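Local coordinates for protein glycoside Hydrolase (Bacteroides uniformis, PDB 5T99) that probably cleaves galactose-containing chains in agarose breakdown, as a family 2 glycoside hydrolase whose pocket holds the sugar mimic d-galacto-isofagomine, at residues Asn178-Pro183 and Asn209-Asn214; Glu204-Asn209 and Gly243-Thr248; Ala22-Gly27 and Lys278-Thr283. All blocks are in the same frame, centred on the assembly; numbering follows the deposited sequence.

Contact 1. Residues Asn178-Pro183 and Asn209-Asn214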
loop_
_atom_site.group_PDB
_atom_site.type_symbol
_atom_site.label_atom_id
_atom_site.label_comp_id
_atom_site.label_asym_id
_atom_site.label_seq_id
_atom_site.Cartn_x
_atom_site.Cartn_y
_atom_site.Cartn_z
ATOM N N ASN A 178 15.935 -25.275 15.972
ATOM C CA ASN A 178 16.330 -26.129 17.096
ATOM C C ASN A 178 15.402 -25.824 18.262
ATOM O O ASN A 178 14.626 -24.875 18.203
ATOM C CB ASN A 178 17.790 -25.890 17.492
ATOM C CG ASN A 178 18.753 -26.229 16.372
ATOM O OD1 ASN A 178 18.791 -27.367 15.902
ATOM N ND2 ASN A 178 19.509 -25.245 15.912
ATOM N N LYS A 179 15.480 -26.624 19.320
ATOM C CA LYS A 179 14.517 -26.526 20.418
ATOM C C LYS A 179 14.722 -25.336 21.391
ATOM O O LYS A 179 13.877 -25.111 22.282
ATOM C CB LYS A 179 14.447 -27.853 21.164
ATOM C CG LYS A 179 13.820 -28.946 20.316
ATOM C CD LYS A 179 13.724 -30.261 21.068
ATOM C CE LYS A 179 13.246 -31.383 20.157
ATOM N NZ LYS A 179 12.696 -32.528 20.934
ATOM N N VAL A 180 15.819 -24.587 21.225
ATOM C CA VAL A 180 15.973 -23.275 21.839
ATOM C C VAL A 180 16.012 -22.234 20.723
ATOM O O VAL A 180 16.936 -22.216 19.907
ATOM C CB VAL A 180 17.247 -23.186 22.703
ATOM C CG1 VAL A 180 17.277 -21.874 23.478
ATOM C CG2 VAL A 180 17.325 -24.366 23.668
ATOM N N TYR A 181 15.012 -21.360 20.693
ATOM C CA TYR A 181 14.845 -20.434 19.567
ATOM C C TYR A 181 13.958 -19.238 19.895
ATOM O O TYR A 181 13.188 -19.242 20.873
ATOM C CB TYR A 181 14.224 -21.163 18.361
ATOM C CG TYR A 181 12.786 -21.589 18.618
ATOM C CD1 TYR A 181 11.714 -20.876 18.083
ATOM C CD2 TYR A 181 12.501 -22.682 19.437
ATOM C CE1 TYR A 181 10.404 -21.256 18.338
ATOM C CE2 TYR A 181 11.190 -23.065 19.707
ATOM C CZ TYR A 181 10.148 -22.357 19.156
ATOM O OH TYR A 181 8.859 -22.752 19.435
ATOM N N ILE A 182 14.048 -18.247 19.013
ATOM C CA ILE A 182 13.207 -17.051 19.046
ATOM C C ILE A 182 11.888 -17.337 18.298
ATOM O O ILE A 182 11.923 -17.575 17.095
ATOM C CB ILE A 182 13.966 -15.857 18.412
ATOM C CG1 ILE A 182 15.198 -15.515 19.263
ATOM C CG2 ILE A 182 13.069 -14.637 18.266
ATOM C CD1 ILE A 182 16.259 -14.741 18.512
ATOM N N PRO A 183 10.727 -17.310 19.004
ATOM C CA PRO A 183 9.414 -17.551 18.370
ATOM C C PRO A 183 8.963 -16.357 17.556
ATOM O O PRO A 183 9.713 -15.376 17.466
ATOM C CB PRO A 183 8.487 -17.783 19.557
ATOM C CG PRO A 183 9.089 -16.955 20.643
ATOM C CD PRO A 183 10.576 -16.971 20.430
ATOM N N ASN A 209 12.182 -22.213 25.169
ATOM C CA ASN A 209 12.938 -23.419 25.528
ATOM C C ASN A 209 12.026 -24.643 25.387
ATOM O O ASN A 209 11.292 -24.998 26.313
ATOM C CB ASN A 209 13.470 -23.309 26.966
ATOM C CG ASN A 209 14.336 -24.497 27.373
ATOM O OD1 ASN A 209 14.531 -25.435 26.600
ATOM N ND2 ASN A 209 14.867 -24.451 28.594
ATOM N N ALA A 210 12.095 -25.284 24.222
ATOM C CA ALA A 210 11.325 -26.500 23.947
ATOM C C ALA A 210 12.054 -27.791 24.357
ATOM O O ALA A 210 11.572 -28.863 24.016
ATOM C CB ALA A 210 10.933 -26.556 22.466
ATOM N N THR A 211 13.196 -27.708 25.062
ATOM C CA THR A 211 13.852 -28.914 25.614
ATOM C C THR A 211 13.145 -29.344 26.906
ATOM O O THR A 211 12.205 -28.674 27.358
ATOM C CB THR A 211 15.376 -28.735 25.899
ATOM O OG1 THR A 211 15.588 -27.975 27.101
ATOM C CG2 THR A 211 16.108 -28.086 24.724
ATOM N N PHE A 212 13.605 -30.454 27.497
ATOM C CA PHE A 212 13.129 -30.901 28.819
ATOM C C PHE A 212 14.079 -30.482 29.952
ATOM O O PHE A 212 13.967 -30.984 31.072
ATOM C CB PHE A 212 12.866 -32.425 28.830
ATOM C CG PHE A 212 11.665 -32.843 28.012
ATOM C CD1 PHE A 212 10.372 -32.457 28.395
ATOM C CD2 PHE A 212 11.812 -33.619 26.862
ATOM C CE1 PHE A 212 9.258 -32.832 27.643
ATOM C CE2 PHE A 212 10.702 -33.997 26.111
ATOM C CZ PHE A 212 9.424 -33.604 26.500
ATOM N N GLY A 213 14.990 -29.547 29.674
ATOM C CA GLY A 213 15.909 -29.015 30.685
ATOM C C GLY A 213 15.892 -27.497 30.794
ATOM O O GLY A 213 15.764 -26.796 29.787
ATOM N N ASN A 214 16.014 -27.002 32.026
ATOM C CA ASN A 214 16.235 -25.578 32.306
ATOM C C ASN A 214 17.567 -25.147 31.703
ATOM O O ASN A 214 18.526 -25.909 31.745
ATOM C CB ASN A 214 16.271 -25.313 33.819
ATOM C CG ASN A 214 14.912 -25.516 34.496
ATOM O OD1 ASN A 214 13.924 -25.889 33.867
ATOM N ND2 ASN A 214 14.867 -25.268 35.795
#

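Contact 2. Residues Glu204-Asn209 and Gly243-Thr248. With EDO (1,2-ethanediol), chain K.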
loop_
_atom_site.group_PDB
_atom_site.type_symbol
_atom_site.label_atom_id
_atom_site.label_comp_id
_atom_site.label_asym_id
_atom_site.label_seq_id
_atom_site.Cartn_x
_atom_site.Cartn_y
_atom_site.Cartn_z
ATOM N N GLU A 204 14.516 -6.024 23.043
ATOM C CA GLU A 204 13.893 -7.077 23.832
ATOM C C GLU A 204 13.917 -8.374 23.046
ATOM O O GLU A 204 13.376 -8.430 21.951
ATOM C CB GLU A 204 12.444 -6.740 24.185
ATOM C CG GLU A 204 11.822 -7.716 25.179
ATOM C CD GLU A 204 10.316 -7.596 25.229
ATOM O OE1 GLU A 204 9.814 -6.945 26.157
ATOM O OE2 GLU A 204 9.650 -8.132 24.327
ATOM N N THR A 205 14.523 -9.407 23.627
ATOM C CA THR A 205 14.611 -10.723 23.002
ATOM C C THR A 205 13.691 -11.696 23.752
ATOM O O THR A 205 13.721 -11.756 24.975
ATOM C CB THR A 205 16.062 -11.257 23.022
ATOM O OG1 THR A 205 16.952 -10.234 22.573
ATOM C CG2 THR A 205 16.229 -12.475 22.129
ATOM N N THR A 206 12.896 -12.450 22.995
ATOM C CA THR A 206 12.063 -13.529 23.517
ATOM C C THR A 206 12.691 -14.847 23.077
ATOM O O THR A 206 13.007 -15.033 21.897
ATOM C CB THR A 206 10.614 -13.436 22.963
ATOM O OG1 THR A 206 10.051 -12.153 23.268
ATOM C CG2 THR A 206 9.717 -14.527 23.555
ATOM N N VAL A 207 12.867 -15.761 24.021
ATOM C CA VAL A 207 13.446 -17.073 23.722
ATOM C C VAL A 207 12.542 -18.161 24.280
ATOM O O VAL A 207 12.099 -18.074 25.432
ATOM C CB VAL A 207 14.874 -17.228 24.300
ATOM C CG1 VAL A 207 15.440 -18.604 23.966
ATOM C CG2 VAL A 207 15.787 -16.127 23.775
ATOM N N LYS A 208 12.273 -19.165 23.449
ATOM C CA LYS A 208 11.471 -20.323 23.820
ATOM C C LYS A 208 12.403 -21.512 24.057
ATOM O O LYS A 208 13.299 -21.776 23.247
ATOM C CB LYS A 208 10.477 -20.644 22.699
ATOM C CG LYS A 208 9.462 -21.740 23.011
ATOM C CD LYS A 208 8.407 -21.259 24.004
ATOM C CE LYS A 208 7.341 -22.315 24.267
ATOM N NZ LYS A 208 7.926 -23.508 24.948
ATOM N N ASN A 209 12.182 -22.213 25.169
ATOM C CA ASN A 209 12.938 -23.419 25.528
ATOM C C ASN A 209 12.026 -24.643 25.387
ATOM O O ASN A 209 11.292 -24.998 26.313
ATOM C CB ASN A 209 13.470 -23.309 26.966
ATOM C CG ASN A 209 14.336 -24.497 27.373
ATOM O OD1 ASN A 209 14.531 -25.435 26.600
ATOM N ND2 ASN A 209 14.867 -24.451 28.594
ATOM N N GLY A 243 10.114 -25.991 28.703
ATOM C CA GLY A 243 8.757 -25.786 28.228
ATOM C C GLY A 243 8.271 -24.349 28.232
ATOM O O GLY A 243 7.158 -24.091 27.762
ATOM N N GLU A 244 9.093 -23.415 28.729
ATOM C CA GLU A 244 8.668 -22.031 28.983
ATOM C C GLU A 244 9.329 -21.075 27.999
ATOM O O GLU A 244 10.176 -21.468 27.195
ATOM C CB GLU A 244 9.009 -21.595 30.428
ATOM C CG GLU A 244 8.429 -22.467 31.535
ATOM C CD GLU A 244 6.999 -22.109 31.907
ATOM O OE1 GLU A 244 6.184 -21.761 31.009
ATOM O OE2 GLU A 244 6.699 -22.182 33.125
ATOM N N GLN A 245 8.909 -19.818 28.091
ATOM C CA GLN A 245 9.382 -18.721 27.260
ATOM C C GLN A 245 9.790 -17.586 28.194
ATOM O O GLN A 245 9.084 -17.292 29.150
ATOM C CB GLN A 245 8.222 -18.275 26.389
ATOM C CG GLN A 245 8.543 -17.297 25.287
ATOM C CD GLN A 245 7.275 -16.669 24.717
ATOM O OE1 GLN A 245 6.647 -15.817 25.358
ATOM N NE2 GLN A 245 6.897 -17.082 23.517
ATOM N N GLY A 246 10.937 -16.971 27.927
ATOM C CA GLY A 246 11.432 -15.855 28.740
ATOM C C GLY A 246 11.793 -14.656 27.885
ATOM O O GLY A 246 12.006 -14.800 26.678
ATOM N N LYS A 247 11.853 -13.484 28.518
ATOM C CA LYS A 247 12.199 -12.223 27.847
ATOM C C LYS A 247 13.315 -11.503 28.569
ATOM O O LYS A 247 13.414 -11.559 29.790
ATOM C CB LYS A 247 10.998 -11.280 27.788
ATOM C CG LYS A 247 9.870 -11.745 26.880
ATOM C CD LYS A 247 8.610 -10.942 27.128
ATOM C CE LYS A 247 7.577 -11.246 26.075
ATOM N NZ LYS A 247 6.271 -10.606 26.393
ATOM N N THR A 248 14.123 -10.784 27.803
ATOM C CA THR A 248 15.229 -10.022 28.340
ATOM C C THR A 248 15.396 -8.751 27.539
ATOM O O THR A 248 15.092 -8.718 26.352
ATOM C CB THR A 248 16.542 -10.849 28.344
ATOM O OG1 THR A 248 17.623 -10.050 28.845
ATOM C CG2 THR A 248 16.876 -11.379 26.944
HETATM C C1 EDO K . 6.736 -7.128 25.753
HETATM O O1 EDO K . 7.184 -6.994 27.110
HETATM C C2 EDO K . 5.599 -6.170 25.418
HETATM O O2 EDO K . 4.560 -6.848 24.698
#

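Contact 3. Residues Ala22-Gly27 and Lys278-Thr283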
loop_
_atom_site.group_PDB
_atom_site.type_symbol
_atom_site.label_atom_id
_atom_site.label_comp_id
_atom_site.label_asym_id
_atom_site.label_seq_id
_atom_site.Cartn_x
_atom_site.Cartn_y
_atom_site.Cartn_z
ATOM N N ALA A 22 19.473 -25.590 10.916
ATOM C CA ALA A 22 18.369 -24.829 11.532
ATOM C C ALA A 22 18.837 -23.592 12.329
ATOM O O ALA A 22 18.104 -22.600 12.441
ATOM C CB ALA A 22 17.552 -25.749 12.429
ATOM N N SER A 23 20.042 -23.674 12.897
ATOM C CA SER A 23 20.664 -22.567 13.647
ATOM C C SER A 23 21.017 -21.296 12.834
ATOM O O SER A 23 21.057 -20.208 13.410
ATOM C CB SER A 23 21.901 -23.071 14.421
ATOM O OG SER A 23 22.908 -23.576 13.563
ATOM N N VAL A 24 21.268 -21.433 11.526
ATOM C CA VAL A 24 21.607 -20.281 10.642
ATOM C C VAL A 24 20.427 -19.733 9.792
ATOM O O VAL A 24 20.466 -18.576 9.351
ATOM C CB VAL A 24 22.841 -20.578 9.730
ATOM C CG1 VAL A 24 24.064 -20.907 10.581
ATOM C CG2 VAL A 24 22.577 -21.693 8.712
ATOM N N THR A 25 19.391 -20.554 9.587
ATOM C CA THR A 25 18.259 -20.236 8.696
ATOM C C THR A 25 17.082 -19.576 9.450
ATOM O O THR A 25 16.525 -20.164 10.390
ATOM C CB THR A 25 17.779 -21.514 7.962
ATOM O OG1 THR A 25 18.875 -22.072 7.221
ATOM C CG2 THR A 25 16.632 -21.220 7.008
ATOM N N ASP A 26 16.724 -18.360 9.014
ATOM C CA ASP A 26 15.628 -17.567 9.589
ATOM C C ASP A 26 14.403 -17.513 8.647
ATOM O O ASP A 26 13.998 -16.438 8.165
ATOM C CB ASP A 26 16.131 -16.150 9.931
ATOM C CG ASP A 26 15.069 -15.289 10.639
ATOM O OD1 ASP A 26 14.205 -15.841 11.363
ATOM O OD2 ASP A 26 15.098 -14.050 10.462
ATOM N N GLY A 27 13.823 -18.686 8.390
ATOM C CA GLY A 27 12.555 -18.798 7.659
ATOM C C GLY A 27 12.668 -18.657 6.151
ATOM O O GLY A 27 12.955 -17.569 5.649
ATOM N N LYS A 278 28.683 -23.199 23.984
ATOM C CA LYS A 278 29.380 -22.920 22.720
ATOM C C LYS A 278 28.537 -23.058 21.438
ATOM O O LYS A 278 28.949 -22.575 20.388
ATOM C CB LYS A 278 30.623 -23.796 22.597
ATOM C CG LYS A 278 30.357 -25.277 22.387
ATOM C CD LYS A 278 31.612 -26.102 22.660
ATOM C CE LYS A 278 31.335 -27.601 22.565
ATOM N NZ LYS A 278 30.837 -27.972 21.214
ATOM N N ASP A 279 27.382 -23.712 21.510
ATOM C CA ASP A 279 26.623 -24.058 20.307
ATOM C C ASP A 279 25.612 -22.979 19.938
ATOM O O ASP A 279 24.810 -22.588 20.771
ATOM C CB ASP A 279 25.857 -25.377 20.511
ATOM C CG ASP A 279 26.751 -26.527 20.950
ATOM O OD1 ASP A 279 27.804 -26.726 20.333
ATOM O OD2 ASP A 279 26.384 -27.236 21.916
ATOM N N LEU A 280 25.643 -22.531 18.686
ATOM C CA LEU A 280 24.590 -21.698 18.114
ATOM C C LEU A 280 23.310 -22.517 17.967
ATOM O O LEU A 280 23.350 -23.606 17.398
ATOM C CB LEU A 280 25.023 -21.215 16.724
ATOM C CG LEU A 280 24.086 -20.283 15.935
ATOM C CD1 LEU A 280 23.941 -18.930 16.604
ATOM C CD2 LEU A 280 24.616 -20.090 14.523
ATOM N N THR A 281 22.186 -22.008 18.471
ATOM C CA THR A 281 20.890 -22.663 18.289
ATOM C C THR A 281 19.942 -21.964 17.316
ATOM O O THR A 281 19.055 -22.614 16.761
ATOM C CB THR A 281 20.142 -22.824 19.616
ATOM O OG1 THR A 281 19.690 -21.545 20.089
ATOM C CG2 THR A 281 21.044 -23.477 20.648
ATOM N N ASP A 282 20.099 -20.657 17.119
ATOM C CA ASP A 282 19.173 -19.891 16.288
ATOM C C ASP A 282 19.763 -18.563 15.826
ATOM O O ASP A 282 20.622 -17.986 16.501
ATOM C CB ASP A 282 17.881 -19.628 17.069
ATOM C CG ASP A 282 16.739 -19.173 16.178
ATOM O OD1 ASP A 282 16.771 -19.441 14.953
ATOM O OD2 ASP A 282 15.816 -18.535 16.713
ATOM N N THR A 283 19.301 -18.115 14.660
ATOM C CA THR A 283 19.688 -16.838 14.079
ATOM C C THR A 283 18.413 -16.184 13.611
ATOM O O THR A 283 17.614 -16.822 12.937
ATOM C CB THR A 283 20.643 -17.006 12.882
ATOM O OG1 THR A 283 21.850 -17.659 13.303
ATOM C CG2 THR A 283 21.011 -15.651 12.278
HETATM O O HOH W 1 16.932 -22.545 15.314
#

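Contact 1. Residues Asn178-Pro183 and Asn209-Asn214
K179 and A210 are joined by a single, short backbone hydrogen bond, A210 N to K179 O at 2.6 Å, and around it lies the tightly packed part of the contact. A210 CB also presses on K179 O, at 3.3 Å. V180 and N209 form an antiparallel non-hydrogen-bonded pair, the last bridge of the two strands, with the A210-K179 bond just beyond it. The methyl CG2 of T211 fills the angle between the two residues of the other segment, 3.9 Å from K179 CB and 4.1 Å from V180 CG2. It is held there by a set of hydrogen bonds within 209-214. N209 OD1 takes T211 OG1 (2.8 Å), in the carbonyl plane and on a lone pair, and also T211 N, which makes an Asx turn. T211 OG1 in turn accepts G213 N, an ST turn, while N209 ND2 gives to G213 O at 2.8 Å. With chi1 of T211 at 77°, its hydroxyl faces these bonds and its methyl the strand. A210 CB makes a marginal touch at the Y181 ring edge, CE2 (4.5 Å). The open side belongs to K179, whose extended chain passes A210 O with CD before its NZ end leads away, and to the exposed F212 and N214 of the turn. V180 packs on I274 of strand 268-276 and on V207, within the sandwich, whereas K179, Y181 and A210 rest on I102 of strand 102-107, in the sugar-binding domain.

Contact 2. Residues Glu204-Asn209 and Gly243-Thr248
V207 and G246 exchange two nearly straight backbone hydrogen bonds, V207 N to G246 O and G246 N to V207 O, both 3.0 Å, and T205 and T248 repeat this antiparallel hydrogen-bonded pattern. N209 N to E244 O (2.9 Å, 172° at the hydrogen) prolongs it to where strand 245-255 begins. Beyond it the bonds weaken: G243 N reaches N209 O at a poor angle, and K208, bent at chi2 (72°) and chi4, curls its NZ back to a weak bond with G243 O. On the face of T206, K208, Q245 and K247, the T206 methyl CG2 presses on the Q245 amide carbon CD at 3.4 Å, while its OG1 lies by K247 CG at 3.6 Å. The K208 and Q245 side chains cross at about a right angle, CD on CB. E204 lays its CG along T248 O (3.6 Å), and its OE1 accepts from the hydroxyl O1 of a 1,2-ethanediol, probably from the crystallisation liquor (2.8 Å). An alanine at E204 would remove that carboxylate, and K247, its NZ 4.7 Å from E204 OE2, would probably lose a nearby opposite charge. T205, V207 and T248 turn to the other face, where strands 215-224 and 230-240 cover them and T248 OG1 bonds D236. The chemistry is thus two-sided: long charged and amide chains dress the outer face, and small residues fit the sandwich interior.

Contact 3. Residues Ala22-Gly27 and Lys278-Thr283
The carboxylate of D26 stands beside the carbonyl of T283, with D26 CB 3.4 Å from T283 O, and its OD2 accepts F285 N. D282 starts away from the loop but its carboxylate bends back toward it, OD2 taking I182 N and OD1 lying near D177, a like charge that may raise its proton affinity. A third flat group, the S23 carbonyl, receives T283 OG1 in its plane at 2.7 Å. The hydroxyl can reach it because chi1 of T283 (-61°) sets OG1 beside the backbone N. L280 CD2 packs on the same S23 oxygen at 3.7 Å. S23 CB sits against L280 O (3.4 Å), and the side chains of V24 and L280 cross at about a right angle, CG1 to CD2 4.1 Å, although V24 is poorly ordered. A water lies between T281 O (2.6 Å) and A22 O and can bridge them, though other acceptors compete for its protons. T281 O also accepts N178 ND2, just before strand 180-194. The arrangement is an interdomain seam: the loop leading into strand 28-29 of the sugar-binding domain lies on edge strand 279-288 of the immunoglobulin-like sandwich, consecutive domains in family 2 hydrolases.

All three contacts gather around the immunoglobulin-like sandwich and its seam with the sugar-binding domain. Contacts 1 and 2, with centres about 9 Å apart, share N209 and strand 198-209, the middle strand of the sheet 180-194, 198-209, 245-255; their segments alternate along the chain. Contact 3, its centre about 12 Å from that of contact 1 and 15 Å from that of contact 2, sets the loop 22-27 against the outermost strand 279-288 of the other sheet and brackets the rest in sequence. V180 O accepts T281 OG1, linking contact 1 to contact 3. Contact 2 builds the sandwich itself, contact 3 joins it to the sugar-binding domain, and contact 1 borders both, away from the inhibitor pocket.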